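Local coordinates for aminopentol aminotransferase (PDB 6HBS), which transfers the amino group of aminopentol (hydrolysed fumonisin B1) to pyruvate, using pyridoxal 5'-phosphate as cofactor, at residues Q71-A77 with E300-I304. Numbering follows the deposited sequence.
Sequences QSEIEAA and ETLRI
This is a roughly antiparallel helix-helix packing in a class-III, PLP-dependent aminotransferase. It joins the start of helix 72-82 to the later part of helix 292-307. Thr-301 lies about 10 Å, between side chains, from Lys-258, the probable cofactor-attachment lysine. Residues 72-77 and 300-304 are alpha-helical (phi -56 to -74°, psi -33 to -49°); Gln-71 precedes them at -59/129°. The segment axes approach to 9.7 Å, with 147° between N-to-C directions. Ile-74 sits opposite Glu-300, CA to CA 5.8 Å.

Gln-71 is the N-cap: its OE1 accepts from Ile-74 N at 3.1 Å. With chi1 t and chi2 m, NE2 also donates to Glu-73 OE2 at 2.8 Å.

Packing is by van der Waals contact. Ala-77 CB meets Glu-300 CB at 3.6 Å. Glu-300 CG lies 3.7 Å from Glu-73 O and 4.0 Å from Ile-74 CA. Ile-74 CG1 lies 4.0 Å from Ile-304 CD1; Leu-67 touches both isoleucines. Ile-74 CD1 rests 3.5 Å from Thr-301 OG1, a hydroxyl hydrogen-bonded to Ala-297 O.

Glu-300 (chi1 t, chi2 p) holds Arg-303 in a bidentate pair: NE to OE1 3.2 Å, NH2 to OE2 2.7 Å. Arg-303 NH1 pairs with Glu-307. The interhelical salt bridge is longer: Arg-303 NH2 reaches Glu-73 OE1 at 3.3 Å, a weak hydrogen bond with an N-H...O angle of 129°.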
loop_
_atom_site.group_PDB
_atom_site.type_symbol
_atom_site.label_atom_id
_atom_site.label_comp_id
_atom_site.label_asym_id
_atom_site.label_seq_id
_atom_site.Cartn_x
_atom_site.Cartn_y
_atom_site.Cartn_z
ATOM N N GLN A 71 -4.347 -10.108 -19.301
ATOM C CA GLN A 71 -5.376 -11.064 -19.580
ATOM C C GLN A 71 -6.664 -10.309 -19.965
ATOM O O GLN A 71 -7.112 -9.414 -19.261
ATOM C CB GLN A 71 -5.604 -11.963 -18.377
ATOM C CG GLN A 71 -6.240 -13.312 -18.722
ATOM C CD GLN A 71 -7.749 -13.278 -18.698
ATOM O OE1 GLN A 71 -8.376 -12.251 -18.410
ATOM N NE2 GLN A 71 -8.358 -14.412 -19.023
ATOM N N SER A 72 -7.265 -10.679 -21.100
ATOM C CA SER A 72 -8.149 -9.767 -21.782
ATOM C C SER A 72 -9.473 -9.580 -21.024
ATOM O O SER A 72 -10.016 -8.463 -21.018
ATOM C CB SER A 72 -8.360 -10.257 -23.213
ATOM O OG SER A 72 -9.221 -11.374 -23.161
ATOM N N GLU A 73 -9.976 -10.618 -20.328
ATOM C CA GLU A 73 -11.190 -10.506 -19.567
ATOM C C GLU A 73 -11.006 -9.596 -18.325
ATOM O O GLU A 73 -11.875 -8.789 -17.976
ATOM C CB GLU A 73 -11.687 -11.880 -19.168
ATOM C CG GLU A 73 -11.954 -12.818 -20.349
ATOM C CD GLU A 73 -12.058 -14.252 -19.852
ATOM O OE1 GLU A 73 -13.177 -14.703 -19.626
ATOM O OE2 GLU A 73 -11.011 -14.881 -19.607
ATOM N N ILE A 74 -9.873 -9.701 -17.649
ATOM C CA ILE A 74 -9.648 -8.868 -16.479
ATOM C C ILE A 74 -9.424 -7.413 -16.934
ATOM O O ILE A 74 -9.962 -6.493 -16.273
ATOM C CB ILE A 74 -8.499 -9.444 -15.632
ATOM C CG1 ILE A 74 -8.913 -10.815 -15.079
ATOM C CG2 ILE A 74 -8.073 -8.466 -14.526
ATOM C CD1 ILE A 74 -7.771 -11.752 -14.861
ATOM N N GLU A 75 -8.703 -7.205 -18.052
ATOM C CA GLU A 75 -8.456 -5.880 -18.543
ATOM C C GLU A 75 -9.777 -5.255 -19.001
ATOM O O GLU A 75 -9.935 -4.040 -18.773
ATOM C CB GLU A 75 -7.438 -5.845 -19.683
ATOM C CG GLU A 75 -6.045 -6.247 -19.247
ATOM C CD GLU A 75 -5.528 -5.548 -17.989
ATOM O OE1 GLU A 75 -5.860 -4.366 -17.808
ATOM O OE2 GLU A 75 -4.823 -6.198 -17.187
ATOM N N ALA A 76 -10.700 -6.074 -19.551
ATOM C CA ALA A 76 -12.082 -5.621 -19.902
ATOM C C ALA A 76 -12.875 -5.181 -18.657
ATOM O O ALA A 76 -13.555 -4.155 -18.690
ATOM C CB ALA A 76 -12.832 -6.683 -20.675
ATOM N N ALA A 77 -12.789 -5.950 -17.565
ATOM C CA ALA A 77 -13.503 -5.616 -16.345
ATOM C C ALA A 77 -12.936 -4.328 -15.752
ATOM O O ALA A 77 -13.718 -3.492 -15.272
ATOM C CB ALA A 77 -13.456 -6.747 -15.344
ATOM N N GLU A 300 -13.343 -9.975 -11.205
ATOM C CA GLU A 300 -13.268 -10.777 -12.416
ATOM C C GLU A 300 -12.231 -11.912 -12.275
ATOM O O GLU A 300 -12.447 -13.008 -12.744
ATOM C CB GLU A 300 -12.950 -9.869 -13.588
ATOM C CG GLU A 300 -12.886 -10.573 -14.927
ATOM C CD GLU A 300 -14.185 -11.188 -15.410
ATOM O OE1 GLU A 300 -15.189 -11.034 -14.757
ATOM O OE2 GLU A 300 -14.152 -11.853 -16.436
ATOM N N THR A 301 -11.076 -11.617 -11.669
ATOM C CA THR A 301 -10.077 -12.631 -11.326
ATOM C C THR A 301 -10.701 -13.721 -10.444
ATOM O O THR A 301 -10.563 -14.903 -10.751
ATOM C CB THR A 301 -8.868 -11.990 -10.644
ATOM O OG1 THR A 301 -8.315 -10.986 -11.493
ATOM C CG2 THR A 301 -7.823 -13.020 -10.295
ATOM N N LEU A 302 -11.414 -13.342 -9.372
ATOM C CA LEU A 302 -12.045 -14.332 -8.522
ATOM C C LEU A 302 -13.080 -15.162 -9.315
ATOM O O LEU A 302 -13.214 -16.362 -9.043
ATOM C CB LEU A 302 -12.710 -13.690 -7.308
ATOM C CG LEU A 302 -11.793 -13.033 -6.272
ATOM C CD1 LEU A 302 -12.621 -12.345 -5.194
ATOM C CD2 LEU A 302 -10.805 -14.025 -5.659
ATOM N N ARG A 303 -13.806 -14.550 -10.268
ATOM C CA ARG A 303 -14.786 -15.304 -11.076
ATOM C C ARG A 303 -14.049 -16.382 -11.896
ATOM O O ARG A 303 -14.465 -17.535 -11.979
ATOM C CB ARG A 303 -15.628 -14.378 -11.976
ATOM C CG ARG A 303 -16.689 -15.106 -12.808
ATOM C CD ARG A 303 -17.173 -14.381 -14.055
ATOM N NE ARG A 303 -16.135 -14.056 -15.040
ATOM C CZ ARG A 303 -15.597 -14.911 -15.891
ATOM N NH1 ARG A 303 -15.950 -16.184 -15.868
ATOM N NH2 ARG A 303 -14.692 -14.501 -16.756
ATOM N N ILE A 304 -12.961 -15.992 -12.540
ATOM C CA ILE A 304 -12.175 -16.894 -13.316
ATOM C C ILE A 304 -11.628 -18.034 -12.439
ATOM O O ILE A 304 -11.596 -19.191 -12.885
ATOM C CB ILE A 304 -11.085 -16.132 -14.063
ATOM C CG1 ILE A 304 -11.712 -15.222 -15.126
ATOM C CG2 ILE A 304 -10.057 -17.075 -14.660
ATOM C CD1 ILE A 304 -10.754 -14.338 -15.805
#